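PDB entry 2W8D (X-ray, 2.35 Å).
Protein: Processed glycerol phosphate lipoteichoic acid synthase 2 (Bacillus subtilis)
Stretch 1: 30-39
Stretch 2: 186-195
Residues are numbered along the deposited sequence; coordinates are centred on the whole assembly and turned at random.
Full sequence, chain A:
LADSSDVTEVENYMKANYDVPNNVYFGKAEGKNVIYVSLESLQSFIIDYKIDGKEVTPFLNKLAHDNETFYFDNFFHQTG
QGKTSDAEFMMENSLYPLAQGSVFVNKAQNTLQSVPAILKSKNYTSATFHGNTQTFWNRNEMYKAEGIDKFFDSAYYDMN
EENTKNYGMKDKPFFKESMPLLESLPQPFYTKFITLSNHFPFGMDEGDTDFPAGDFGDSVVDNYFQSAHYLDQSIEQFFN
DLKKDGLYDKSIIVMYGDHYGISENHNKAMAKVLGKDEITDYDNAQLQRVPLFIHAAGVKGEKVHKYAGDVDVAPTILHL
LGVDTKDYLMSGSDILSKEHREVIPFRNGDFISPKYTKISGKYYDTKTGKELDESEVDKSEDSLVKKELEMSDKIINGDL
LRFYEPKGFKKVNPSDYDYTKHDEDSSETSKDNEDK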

# COMPACT_ATOMS: atom_id res chain seq x y z
N GLU A 30 1.46 3.41 20.58
CA GLU A 30 2.74 3.99 20.87
C GLU A 30 3.75 2.97 21.38
O GLU A 30 3.46 2.20 22.29
N GLY A 31 4.94 3.00 20.77
CA GLY A 31 6.08 2.16 21.17
C GLY A 31 6.26 0.89 20.33
O GLY A 31 7.32 0.25 20.39
N LYS A 32 5.22 0.54 19.58
CA LYS A 32 5.21 -0.71 18.83
C LYS A 32 6.02 -0.72 17.54
O LYS A 32 6.25 0.32 16.89
N ASN A 33 6.48 -1.91 17.19
CA ASN A 33 7.07 -2.13 15.91
C ASN A 33 6.01 -1.92 14.81
O ASN A 33 4.79 -1.95 15.08
N VAL A 34 6.48 -1.69 13.58
CA VAL A 34 5.62 -1.65 12.44
C VAL A 34 6.17 -2.70 11.48
O VAL A 34 7.39 -2.77 11.26
N ILE A 35 5.28 -3.51 10.91
CA ILE A 35 5.62 -4.48 9.89
C ILE A 35 4.66 -4.23 8.70
O ILE A 35 3.46 -4.48 8.80
N TYR A 36 5.17 -3.71 7.59
CA TYR A 36 4.33 -3.56 6.42
C TYR A 36 4.50 -4.81 5.58
O TYR A 36 5.62 -5.34 5.48
N VAL A 37 3.42 -5.25 4.96
CA VAL A 37 3.45 -6.30 3.94
C VAL A 37 2.73 -5.85 2.68
O VAL A 37 1.55 -5.54 2.71
N SER A 38 3.46 -5.80 1.57
CA SER A 38 2.90 -5.51 0.28
C SER A 38 2.46 -6.80 -0.38
O SER A 38 3.30 -7.64 -0.72
N LEU A 39 1.15 -6.95 -0.55
CA LEU A 39 0.49 -8.14 -1.13
C LEU A 39 0.36 -7.97 -2.62
O LEU A 39 -0.58 -7.32 -3.11
N PRO A 186 17.32 -4.46 16.22
CA PRO A 186 17.11 -3.79 17.51
C PRO A 186 15.72 -3.13 17.49
O PRO A 186 15.29 -2.61 16.46
N GLN A 187 15.02 -3.22 18.61
CA GLN A 187 13.63 -2.78 18.72
C GLN A 187 13.56 -1.39 19.35
O GLN A 187 14.37 -1.08 20.22
N PRO A 188 12.61 -0.54 18.92
CA PRO A 188 11.53 -0.78 17.95
C PRO A 188 12.01 -0.75 16.52
O PRO A 188 12.97 -0.06 16.20
N PHE A 189 11.34 -1.50 15.64
CA PHE A 189 11.72 -1.51 14.24
C PHE A 189 10.56 -1.23 13.32
O PHE A 189 9.41 -1.53 13.65
N TYR A 190 10.86 -0.66 12.15
CA TYR A 190 9.88 -0.38 11.12
C TYR A 190 10.34 -1.10 9.85
O TYR A 190 11.43 -0.81 9.34
N THR A 191 9.53 -2.02 9.34
CA THR A 191 9.97 -2.99 8.33
C THR A 191 8.96 -3.17 7.21
O THR A 191 7.76 -3.02 7.44
N LYS A 192 9.48 -3.49 6.02
CA LYS A 192 8.66 -3.68 4.83
C LYS A 192 8.96 -5.03 4.21
O LYS A 192 10.12 -5.31 3.90
N PHE A 193 7.91 -5.84 4.03
CA PHE A 193 8.03 -7.10 3.31
C PHE A 193 7.35 -7.03 1.94
O PHE A 193 6.13 -6.87 1.83
N ILE A 194 8.16 -7.10 0.88
CA ILE A 194 7.61 -6.99 -0.48
C ILE A 194 7.51 -8.38 -1.10
O ILE A 194 8.53 -8.97 -1.48
N THR A 195 6.28 -8.90 -1.19
CA THR A 195 6.05 -10.24 -1.73
C THR A 195 6.24 -10.19 -3.24
O THR A 195 6.19 -9.12 -3.81

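Side-chain packing between parallel strands 33-39 and 189-194. Gln 187 (chi1 m, chi2 t) points sideways, but its end comes nearer: its OE1 accepts a hydrogen bond from Asn 33 ND2 (3.2 Å). Pro 188, after a cis peptide bond, sets CB 3.9 Å from Asn 33 OD1. Phe 189 (p) lays its ring face under Asn 33 (m), whose CB sits 3.9 Å from the ring centroid, while Asn 33 OD1 accepts from Phe 189 N (2.8 Å); Phe 189 CE1 meets Ile 35 CG1 at 3.8 Å. Tyr 190 (t) shares a sheet face with Val 34 (t) and Tyr 36 (m). Its CD2 lies 3.8 Å from Val 34 CB, its ring meets that of Tyr 36 obliquely, and water 1 joins the two hydroxyls, 2.6 Å from Tyr 190 OH and 2.5 Å from Tyr 36 OH. On the other face, Thr 191 (p) turns OG1 back to the backbone, donating to Val 34 O (3.1 Å). Phe 193 (m) places CD2 3.9 Å from Ile 35 CG2 (Ile 35 chi1 m). Ile 194 (m, m) brings CD1 within 4.0 Å of Ser 38 CB. Thr 195 (p) points toward stretch 1, its OG1 donating to Ser 38 O (2.7 Å); water 2 links Ser 38 OG (2.8 Å) to Thr 195 O (2.9 Å).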

# COMPACT_ATOMS: atom_id res chain seq x y z
CB GLU A 30 2.57 5.07 21.91
CG GLU A 30 3.78 5.97 22.04
CD GLU A 30 3.57 7.03 23.06
OE1 GLU A 30 2.46 7.07 23.66
OE2 GLU A 30 4.50 7.82 23.28
CB LYS A 32 3.76 -1.18 18.57
CG LYS A 32 3.32 -2.18 19.69
CD LYS A 32 1.92 -2.00 20.13
CE LYS A 32 1.78 -2.42 21.59
NZ LYS A 32 0.35 -2.27 21.96
CB ASN A 33 7.60 -3.55 15.85
CG ASN A 33 8.59 -3.84 16.94
OD1 ASN A 33 9.61 -3.18 17.04
ND2 ASN A 33 8.30 -4.84 17.76
CB VAL A 34 5.63 -0.24 11.74
CG1 VAL A 34 4.78 -0.23 10.43
CG2 VAL A 34 5.22 0.87 12.71
CB ILE A 35 5.46 -5.94 10.43
CG1 ILE A 35 6.45 -6.24 11.57
CG2 ILE A 35 5.60 -6.96 9.31
CD1 ILE A 35 6.16 -7.55 12.35
CB TYR A 36 4.76 -2.34 5.58
CG TYR A 36 4.14 -1.03 5.92
CD1 TYR A 36 4.70 -0.21 6.89
CD2 TYR A 36 3.05 -0.56 5.20
CE1 TYR A 36 4.15 1.06 7.18
CE2 TYR A 36 2.49 0.70 5.48
CZ TYR A 36 3.05 1.49 6.48
OH TYR A 36 2.50 2.72 6.75
CB VAL A 37 2.77 -7.61 4.39
CG1 VAL A 37 2.95 -8.66 3.30
CG2 VAL A 37 3.36 -8.08 5.75
CB SER A 38 3.96 -4.80 -0.59
OG SER A 38 3.61 -4.79 -1.96
CB LEU A 39 -0.91 -8.27 -0.54
CG LEU A 39 -0.96 -8.36 0.99
CD1 LEU A 39 -2.38 -8.33 1.50
CD2 LEU A 39 -0.26 -9.63 1.48
CB PRO A 186 18.24 -2.77 17.56
CG PRO A 186 18.60 -2.53 16.15
CD PRO A 186 18.29 -3.76 15.36
CB GLN A 187 12.86 -3.81 19.56
CG GLN A 187 12.38 -5.00 18.72
CD GLN A 187 11.48 -5.94 19.48
OE1 GLN A 187 10.47 -5.53 20.06
NE2 GLN A 187 11.83 -7.22 19.49
CB PRO A 188 10.59 0.39 18.19
CG PRO A 188 11.45 1.49 18.72
CD PRO A 188 12.69 0.88 19.32
CB PHE A 189 12.41 -2.82 13.86
CG PHE A 189 11.55 -4.04 14.05
CD1 PHE A 189 10.43 -4.26 13.26
CD2 PHE A 189 11.86 -4.97 15.02
CE1 PHE A 189 9.62 -5.41 13.46
CE2 PHE A 189 11.07 -6.10 15.21
CZ PHE A 189 9.97 -6.32 14.44
CB TYR A 190 9.86 1.13 10.89
CG TYR A 190 9.04 1.63 9.70
CD1 TYR A 190 9.53 1.53 8.38
CD2 TYR A 190 7.83 2.27 9.91
CE1 TYR A 190 8.77 2.03 7.32
CE2 TYR A 190 7.10 2.78 8.90
CZ TYR A 190 7.54 2.64 7.61
OH TYR A 190 6.74 3.18 6.67
CB THR A 191 10.23 -4.38 8.92
OG1 THR A 191 9.10 -4.79 9.70
CG2 THR A 191 11.42 -4.34 9.81
CB LYS A 192 8.94 -2.60 3.77
CG LYS A 192 8.49 -1.17 4.13
CD LYS A 192 9.52 -0.11 3.63
CE LYS A 192 9.82 -0.27 2.15
NZ LYS A 192 8.53 -0.23 1.36
CB PHE A 193 7.41 -8.22 4.15
CG PHE A 193 8.24 -8.59 5.36
CD1 PHE A 193 9.04 -9.71 5.34
CD2 PHE A 193 8.21 -7.80 6.51
CE1 PHE A 193 9.80 -10.05 6.46
CE2 PHE A 193 8.94 -8.13 7.61
CZ PHE A 193 9.75 -9.27 7.60
CB ILE A 194 8.44 -6.05 -1.39
CG1 ILE A 194 8.90 -4.77 -0.64
CG2 ILE A 194 7.66 -5.75 -2.75
CD1 ILE A 194 7.79 -3.83 -0.18
CB THR A 195 4.63 -10.80 -1.36
OG1 THR A 195 3.57 -10.01 -1.98
CG2 THR A 195 4.47 -10.82 0.14
O HOH W 1 4.37 4.33 6.72
O HOH W 2 4.28 -6.90 -3.74